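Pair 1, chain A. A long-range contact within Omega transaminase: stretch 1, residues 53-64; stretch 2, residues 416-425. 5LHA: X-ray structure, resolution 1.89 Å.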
# COMPACT_ATOMS: atom_id res chain seq x y z
N GLN A 53 17.56 47.29 -6.41
CA GLN A 53 16.23 47.74 -6.02
C GLN A 53 15.86 47.14 -4.67
O GLN A 53 16.08 45.95 -4.43
CB GLN A 53 15.20 47.35 -7.08
CG GLN A 53 15.51 47.87 -8.47
CD GLN A 53 15.25 49.36 -8.61
OE1 GLN A 53 14.18 49.84 -8.24
NE2 GLN A 53 16.23 50.10 -9.13
N ARG A 54 15.32 47.98 -3.79
CA ARG A 54 15.04 47.62 -2.40
C ARG A 54 13.54 47.43 -2.20
O ARG A 54 12.73 48.21 -2.70
CB ARG A 54 15.55 48.72 -1.47
CG ARG A 54 15.05 48.65 -0.03
CD ARG A 54 15.64 49.80 0.80
NE ARG A 54 14.87 51.03 0.64
CZ ARG A 54 14.33 51.71 1.66
NH1 ARG A 54 14.47 51.28 2.90
NH2 ARG A 54 13.64 52.82 1.42
N MET A 55 13.18 46.37 -1.47
CA MET A 55 11.77 46.07 -1.25
C MET A 55 11.56 45.53 0.16
O MET A 55 12.40 44.80 0.70
CB MET A 55 11.27 45.05 -2.30
CG MET A 55 11.91 43.67 -2.21
SD MET A 55 12.29 42.92 -3.82
CE MET A 55 13.98 43.49 -4.07
N LEU A 56 10.43 45.90 0.76
CA LEU A 56 10.06 45.32 2.04
C LEU A 56 9.81 43.84 1.85
O LEU A 56 9.13 43.42 0.91
CB LEU A 56 8.82 46.01 2.61
CG LEU A 56 8.45 45.70 4.06
CD1 LEU A 56 9.56 46.09 5.01
CD2 LEU A 56 7.15 46.38 4.46
N ASP A 57 10.34 43.04 2.77
CA ASP A 57 10.25 41.58 2.65
C ASP A 57 8.92 41.13 3.24
O ASP A 57 8.83 40.57 4.34
CB ASP A 57 11.42 40.91 3.35
CG ASP A 57 11.48 39.43 3.07
OD1 ASP A 57 10.71 38.96 2.21
OD2 ASP A 57 12.27 38.72 3.72
N GLY A 58 7.85 41.36 2.48
CA GLY A 58 6.51 41.00 2.91
C GLY A 58 6.27 39.51 3.03
O GLY A 58 5.21 39.12 3.55
N VAL A 59 7.20 38.67 2.55
CA VAL A 59 7.08 37.22 2.68
C VAL A 59 7.93 36.66 3.82
O VAL A 59 7.76 35.49 4.20
CB VAL A 59 7.46 36.53 1.35
CG1 VAL A 59 6.91 35.12 1.28
CG2 VAL A 59 6.93 37.33 0.17
N GLY A 60 8.83 37.46 4.39
CA GLY A 60 9.62 36.99 5.52
C GLY A 60 10.51 35.82 5.17
O GLY A 60 10.61 34.87 5.96
N GLY A 61 11.14 35.86 4.00
CA GLY A 61 11.86 34.70 3.49
C GLY A 61 10.86 33.70 2.95
O GLY A 61 10.47 33.77 1.78
N LEU A 62 10.44 32.78 3.81
CA LEU A 62 9.32 31.85 3.58
C LEU A 62 8.66 31.69 4.94
O LEU A 62 8.77 30.64 5.58
CB LEU A 62 9.79 30.50 3.01
CG LEU A 62 9.83 30.36 1.49
CD1 LEU A 62 10.39 29.00 1.10
CD2 LEU A 62 8.45 30.57 0.86
N TRP A 63 7.91 32.73 5.34
CA TRP A 63 7.51 32.97 6.73
C TRP A 63 8.48 32.37 7.75
O TRP A 63 8.07 31.56 8.60
CB TRP A 63 6.10 32.46 7.04
CG TRP A 63 5.41 31.49 6.11
CD1 TRP A 63 5.97 30.45 5.41
CD2 TRP A 63 4.01 31.45 5.81
NE1 TRP A 63 5.01 29.79 4.68
CE2 TRP A 63 3.80 30.39 4.92
CE3 TRP A 63 2.92 32.23 6.22
CZ2 TRP A 63 2.54 30.07 4.42
CZ3 TRP A 63 1.67 31.92 5.72
CH2 TRP A 63 1.49 30.85 4.82
N ASN A 64 9.75 32.79 7.72
CA ASN A 64 10.70 32.25 8.68
C ASN A 64 11.75 33.26 9.17
O ASN A 64 12.33 33.05 10.24
CB ASN A 64 11.40 31.02 8.10
CG ASN A 64 12.17 31.29 6.82
OD1 ASN A 64 11.80 32.16 6.03
ND2 ASN A 64 13.23 30.53 6.59
N ALA A 416 3.14 44.93 -7.13
CA ALA A 416 3.43 45.18 -5.72
C ALA A 416 4.93 45.30 -5.47
O ALA A 416 5.37 46.16 -4.70
CB ALA A 416 2.84 44.06 -4.86
N ARG A 417 5.73 44.42 -6.08
CA ARG A 417 7.18 44.48 -5.93
C ARG A 417 7.74 45.78 -6.50
O ARG A 417 8.54 46.47 -5.86
CB ARG A 417 7.83 43.28 -6.61
CG ARG A 417 9.34 43.36 -6.76
CD ARG A 417 9.87 42.12 -7.47
NE ARG A 417 9.38 42.04 -8.85
CZ ARG A 417 9.92 42.71 -9.86
NH1 ARG A 417 10.98 43.48 -9.67
NH2 ARG A 417 9.42 42.59 -11.09
N ARG A 418 7.31 46.14 -7.72
CA ARG A 418 7.75 47.40 -8.31
C ARG A 418 7.42 48.57 -7.41
O ARG A 418 8.15 49.57 -7.39
CB ARG A 418 7.11 47.58 -9.69
CG ARG A 418 7.66 46.61 -10.73
CD ARG A 418 7.14 46.90 -12.14
NE ARG A 418 7.30 45.73 -12.99
CZ ARG A 418 6.34 44.83 -13.21
NH1 ARG A 418 5.14 44.99 -12.67
NH2 ARG A 418 6.59 43.78 -13.98
N ALA A 419 6.34 48.47 -6.63
CA ALA A 419 6.00 49.47 -5.63
C ALA A 419 6.76 49.28 -4.32
O ALA A 419 6.50 50.02 -3.37
CB ALA A 419 4.49 49.46 -5.36
N GLY A 420 7.68 48.32 -4.26
CA GLY A 420 8.60 48.21 -3.15
C GLY A 420 8.28 47.17 -2.09
O GLY A 420 8.86 47.23 -1.00
N VAL A 421 7.37 46.23 -2.37
CA VAL A 421 6.98 45.24 -1.37
C VAL A 421 6.86 43.88 -2.05
O VAL A 421 6.03 43.70 -2.95
CB VAL A 421 5.65 45.59 -0.68
CG1 VAL A 421 5.26 44.50 0.29
CG2 VAL A 421 5.75 46.91 0.05
N LEU A 422 7.67 42.92 -1.61
CA LEU A 422 7.60 41.56 -2.14
C LEU A 422 6.54 40.77 -1.38
O LEU A 422 6.59 40.68 -0.16
CB LEU A 422 8.95 40.85 -2.03
CG LEU A 422 8.96 39.46 -2.67
CD1 LEU A 422 8.59 39.51 -4.15
CD2 LEU A 422 10.29 38.75 -2.48
N VAL A 423 5.56 40.24 -2.12
CA VAL A 423 4.52 39.37 -1.58
C VAL A 423 4.51 38.09 -2.42
O VAL A 423 5.19 37.99 -3.44
CB VAL A 423 3.14 40.04 -1.55
CG1 VAL A 423 3.19 41.28 -0.68
CG2 VAL A 423 2.70 40.39 -2.95
N ARG A 424 3.71 37.12 -1.98
CA ARG A 424 3.81 35.75 -2.49
C ARG A 424 2.51 35.24 -3.11
O ARG A 424 1.52 35.03 -2.39
CB ARG A 424 4.25 34.83 -1.36
CG ARG A 424 4.64 33.42 -1.79
CD ARG A 424 4.81 32.52 -0.58
NE ARG A 424 4.96 31.12 -0.95
CZ ARG A 424 4.98 30.11 -0.08
NH1 ARG A 424 4.86 30.34 1.23
NH2 ARG A 424 5.11 28.86 -0.51
N PRO A 425 2.47 35.01 -4.43
CA PRO A 425 1.31 34.33 -5.01
C PRO A 425 1.44 32.82 -4.88
O PRO A 425 2.48 32.24 -5.19
CB PRO A 425 1.34 34.77 -6.48
CG PRO A 425 2.77 35.05 -6.76
CD PRO A 425 3.37 35.54 -5.46
O HOH W 1 6.21 27.69 2.71

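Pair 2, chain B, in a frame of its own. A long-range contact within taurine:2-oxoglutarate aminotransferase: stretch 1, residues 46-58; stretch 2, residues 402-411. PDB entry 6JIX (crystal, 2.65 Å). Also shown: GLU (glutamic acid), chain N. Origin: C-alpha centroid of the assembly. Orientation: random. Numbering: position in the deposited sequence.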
# COMPACT_ATOMS: atom_id res chain seq x y z
N GLY B 46 20.30 -3.00 25.48
CA GLY B 46 20.32 -4.41 25.75
C GLY B 46 19.11 -4.95 26.49
O GLY B 46 19.05 -6.17 26.72
N LYS B 47 18.18 -4.09 26.94
CA LYS B 47 16.98 -4.60 27.58
C LYS B 47 16.13 -5.37 26.58
O LYS B 47 15.97 -4.96 25.43
CB LYS B 47 16.15 -3.49 28.23
CG LYS B 47 15.18 -4.07 29.27
CD LYS B 47 13.90 -3.28 29.43
CE LYS B 47 13.04 -3.89 30.54
NZ LYS B 47 12.60 -2.85 31.52
N ARG B 48 15.56 -6.48 27.03
CA ARG B 48 14.83 -7.39 26.16
C ARG B 48 13.33 -7.23 26.38
O ARG B 48 12.85 -7.23 27.52
CB ARG B 48 15.26 -8.83 26.44
CG ARG B 48 14.42 -9.90 25.77
CD ARG B 48 14.75 -11.25 26.33
NE ARG B 48 13.95 -11.53 27.52
CZ ARG B 48 13.63 -12.76 27.92
NH1 ARG B 48 14.05 -13.81 27.23
NH2 ARG B 48 12.90 -12.93 29.01
N TYR B 49 12.58 -7.11 25.28
CA TYR B 49 11.13 -7.05 25.32
C TYR B 49 10.58 -8.34 24.72
O TYR B 49 11.00 -8.74 23.63
CB TYR B 49 10.61 -5.81 24.58
CG TYR B 49 11.19 -4.54 25.17
CD1 TYR B 49 10.58 -3.89 26.24
CD2 TYR B 49 12.41 -4.05 24.71
CE1 TYR B 49 11.15 -2.75 26.82
CE2 TYR B 49 13.00 -2.91 25.28
CZ TYR B 49 12.36 -2.27 26.33
OH TYR B 49 12.96 -1.15 26.88
N THR B 50 9.64 -8.96 25.41
CA THR B 50 8.97 -10.15 24.88
C THR B 50 7.77 -9.66 24.09
O THR B 50 6.89 -8.98 24.63
CB THR B 50 8.54 -11.10 26.01
OG1 THR B 50 9.56 -11.15 27.02
CG2 THR B 50 8.29 -12.50 25.48
N ASP B 51 7.73 -10.01 22.80
CA ASP B 51 6.76 -9.42 21.88
C ASP B 51 5.42 -10.14 22.02
O ASP B 51 5.01 -10.95 21.18
CB ASP B 51 7.30 -9.48 20.46
CG ASP B 51 6.46 -8.69 19.48
OD1 ASP B 51 5.58 -7.92 19.94
OD2 ASP B 51 6.68 -8.86 18.26
N MET B 52 4.70 -9.80 23.09
CA MET B 52 3.43 -10.45 23.38
C MET B 52 2.27 -9.97 22.50
O MET B 52 1.19 -10.58 22.54
CB MET B 52 3.11 -10.23 24.87
CG MET B 52 4.10 -10.93 25.78
SD MET B 52 4.18 -12.71 25.44
CE MET B 52 2.56 -13.19 26.07
N SER B 53 2.46 -8.95 21.66
CA SER B 53 1.44 -8.53 20.70
C SER B 53 1.84 -8.85 19.26
O SER B 53 1.16 -8.41 18.32
CB SER B 53 1.18 -7.03 20.82
OG SER B 53 2.21 -6.30 20.17
N SER B 54 2.94 -9.59 19.06
CA SER B 54 3.44 -9.89 17.72
C SER B 54 3.59 -8.63 16.89
O SER B 54 3.29 -8.61 15.69
CB SER B 54 2.53 -10.89 17.02
OG SER B 54 2.91 -12.20 17.38
N LEU B 55 4.10 -7.57 17.53
CA LEU B 55 4.15 -6.21 17.01
C LEU B 55 2.73 -5.69 16.77
O LEU B 55 2.04 -5.33 17.73
CB LEU B 55 5.02 -6.13 15.75
CG LEU B 55 6.52 -6.40 15.99
CD1 LEU B 55 7.34 -6.05 14.74
CD2 LEU B 55 7.00 -5.62 17.20
N LEU B 56 2.24 -5.71 15.52
CA LEU B 56 0.85 -5.33 15.30
C LEU B 56 0.01 -6.57 14.98
O LEU B 56 -0.78 -6.57 14.03
CB LEU B 56 0.76 -4.27 14.19
CG LEU B 56 1.34 -2.93 14.69
CD1 LEU B 56 1.76 -1.94 13.58
CD2 LEU B 56 0.37 -2.27 15.70
N VAL B 57 0.16 -7.62 15.80
CA VAL B 57 -0.45 -8.93 15.53
C VAL B 57 -0.10 -9.36 14.11
O VAL B 57 -0.97 -9.81 13.36
CB VAL B 57 -1.98 -8.90 15.76
CG1 VAL B 57 -2.50 -10.30 15.96
CG2 VAL B 57 -2.35 -8.05 16.96
N CYS B 58 1.18 -9.22 13.72
CA CYS B 58 1.60 -9.57 12.36
C CYS B 58 2.80 -10.51 12.34
O CYS B 58 2.93 -11.34 11.43
CB CYS B 58 1.93 -8.31 11.54
SG CYS B 58 3.14 -7.21 12.31
N LEU B 402 3.22 -2.53 31.87
CA LEU B 402 3.54 -3.82 31.26
C LEU B 402 4.86 -3.77 30.50
O LEU B 402 5.69 -4.68 30.62
CB LEU B 402 2.41 -4.23 30.33
CG LEU B 402 1.17 -4.82 30.98
CD1 LEU B 402 0.07 -4.88 29.94
CD2 LEU B 402 1.47 -6.20 31.53
N MET B 403 5.06 -2.74 29.68
CA MET B 403 6.29 -2.62 28.90
C MET B 403 7.51 -2.62 29.82
O MET B 403 8.57 -3.13 29.44
CB MET B 403 6.22 -1.36 28.03
CG MET B 403 7.31 -1.17 26.94
SD MET B 403 7.31 -2.37 25.56
CE MET B 403 8.48 -1.67 24.40
N ASP B 404 7.37 -2.09 31.04
CA ASP B 404 8.48 -2.00 31.98
C ASP B 404 8.98 -3.37 32.43
O ASP B 404 10.16 -3.51 32.75
CB ASP B 404 8.08 -1.16 33.19
CG ASP B 404 7.94 0.30 32.84
OD1 ASP B 404 7.16 1.00 33.53
OD2 ASP B 404 8.60 0.74 31.87
N LEU B 405 8.09 -4.36 32.51
CA LEU B 405 8.46 -5.74 32.82
C LEU B 405 8.90 -6.53 31.58
O LEU B 405 8.98 -7.77 31.65
CB LEU B 405 7.29 -6.46 33.51
CG LEU B 405 6.58 -5.75 34.67
CD1 LEU B 405 5.54 -6.66 35.29
CD2 LEU B 405 7.57 -5.29 35.70
N GLY B 406 9.13 -5.86 30.45
CA GLY B 406 9.46 -6.57 29.22
C GLY B 406 8.30 -7.28 28.56
O GLY B 406 8.50 -8.08 27.64
N PHE B 407 7.07 -6.99 28.98
CA PHE B 407 5.86 -7.55 28.39
C PHE B 407 5.32 -6.48 27.45
O PHE B 407 4.63 -5.56 27.88
CB PHE B 407 4.87 -7.94 29.49
CG PHE B 407 3.68 -8.71 29.00
CD1 PHE B 407 2.71 -8.10 28.22
CD2 PHE B 407 3.53 -10.04 29.35
CE1 PHE B 407 1.61 -8.82 27.79
CE2 PHE B 407 2.43 -10.77 28.92
CZ PHE B 407 1.46 -10.15 28.15
N SER B 408 5.68 -6.60 26.16
CA SER B 408 5.35 -5.59 25.16
C SER B 408 4.05 -5.96 24.45
O SER B 408 3.97 -7.00 23.79
CB SER B 408 6.48 -5.45 24.14
OG SER B 408 5.98 -5.08 22.86
N THR B 409 3.05 -5.10 24.57
CA THR B 409 1.78 -5.30 23.89
C THR B 409 1.13 -3.94 23.65
O THR B 409 1.74 -2.89 23.88
CB THR B 409 0.88 -6.26 24.70
OG1 THR B 409 -0.20 -6.72 23.89
CG2 THR B 409 0.34 -5.59 25.97
N PHE B 410 -0.10 -3.97 23.16
CA PHE B 410 -0.87 -2.75 22.92
C PHE B 410 -2.34 -3.09 23.08
O PHE B 410 -2.71 -4.25 23.24
CB PHE B 410 -0.59 -2.16 21.53
CG PHE B 410 -1.31 -2.87 20.40
CD1 PHE B 410 -0.84 -4.09 19.91
CD2 PHE B 410 -2.45 -2.32 19.83
CE1 PHE B 410 -1.51 -4.76 18.88
CE2 PHE B 410 -3.13 -2.98 18.79
CZ PHE B 410 -2.66 -4.20 18.31
N GLY B 411 -3.17 -2.06 23.02
CA GLY B 411 -4.60 -2.25 23.05
C GLY B 411 -5.27 -1.07 22.40
O GLY B 411 -4.62 -0.08 22.04
N GLU N . 3.40 -1.78 21.44
CA GLU N . 3.27 -2.82 20.44
C GLU N . 4.63 -3.40 20.04
O GLU N . 5.04 -4.52 20.53
CB GLU N . 2.63 -2.18 19.21
CG GLU N . 3.30 -0.85 18.92
CD GLU N . 2.59 -0.11 17.81
OE1 GLU N . 1.34 -0.04 17.92
OE2 GLU N . 3.20 0.42 16.81
OXT GLU N . 5.32 -2.75 19.22

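Two parallel strand pairings with a common backbone: the central 14 residues of pair 2 superpose on pair 1 with an RMSD of 0.7 Å. In each, a strand that runs into a type I turn lies beside a segment that leaves a helix through a glycine. That glycine, Gly A420 or Gly B406, has positive phi and offers its carbonyl to the strand: Leu A56 N donates to Gly A420 O (2.7 Å), and Thr B50 N donates to Gly B406 O (2.7 Å). The return bonds match as well, from Leu A422 N to Leu A56 O (3.0 Å) and from Ser B408 N to Thr B50 O (3.1 Å), so one residue of the first strand is held on both its N and its O.

The side chains fill this frame differently. At Met A55 = Tyr B49, the methionine sets CG 4.1 Å from Leu A422 CB, and its SD lies 4.2 Å from Arg A417 CG. In pair 2 the thioether comes from the helix instead: Met B403, which matches Arg A417, lays CE over one face of the Tyr B49 ring, 3.6 Å from CD1. Leu A422 = Ser B408 exchanges bulk for polarity. The leucine packs its CG 4.1 Å from Val A59 CG2, whereas Ser B408 OG stands 2.6 Å from O of the bound glutamic acid.

At Gly A58 = Met B52, an ideal CB on the glycine would fall 2.5 Å from Leu A422 O, a clash. In pair 2 the position carries a full side chain, and Met B52 CG sits over one face of the Phe B407 ring, 3.6 Å from CE2. The matching Val A421 is smaller and instead meets Leu A56, CG2 to CB at 4.1 Å.

Val A59 = Ser B53 points toward the partner in both. Val A59 CG1 touches Arg A424 CB at 3.8 Å; Ser B53 CB approaches Phe B410 CD1 at 3.7 Å, while its OG donates to Leu B55 O (2.6 Å).

Arg A424 = Phe B410 closes the contact. The extended arginine brings NH1 to 3.6 Å from Leu A62 CD2, which lies over one guanidinium face, and to 3.5 Å from Trp A63 NE1 near the guanidinium plane; water 1 accepts from Trp A63 NE1 (3.1 Å) and, weakly, from Arg A424 NH1 (3.3 Å). Phe B410 makes the corresponding contacts without charge: Leu B56 CD2 lies over one ring face, 4.4 Å from CZ, and Val B57 CG2 meets the edge, 3.9 Å from CE1.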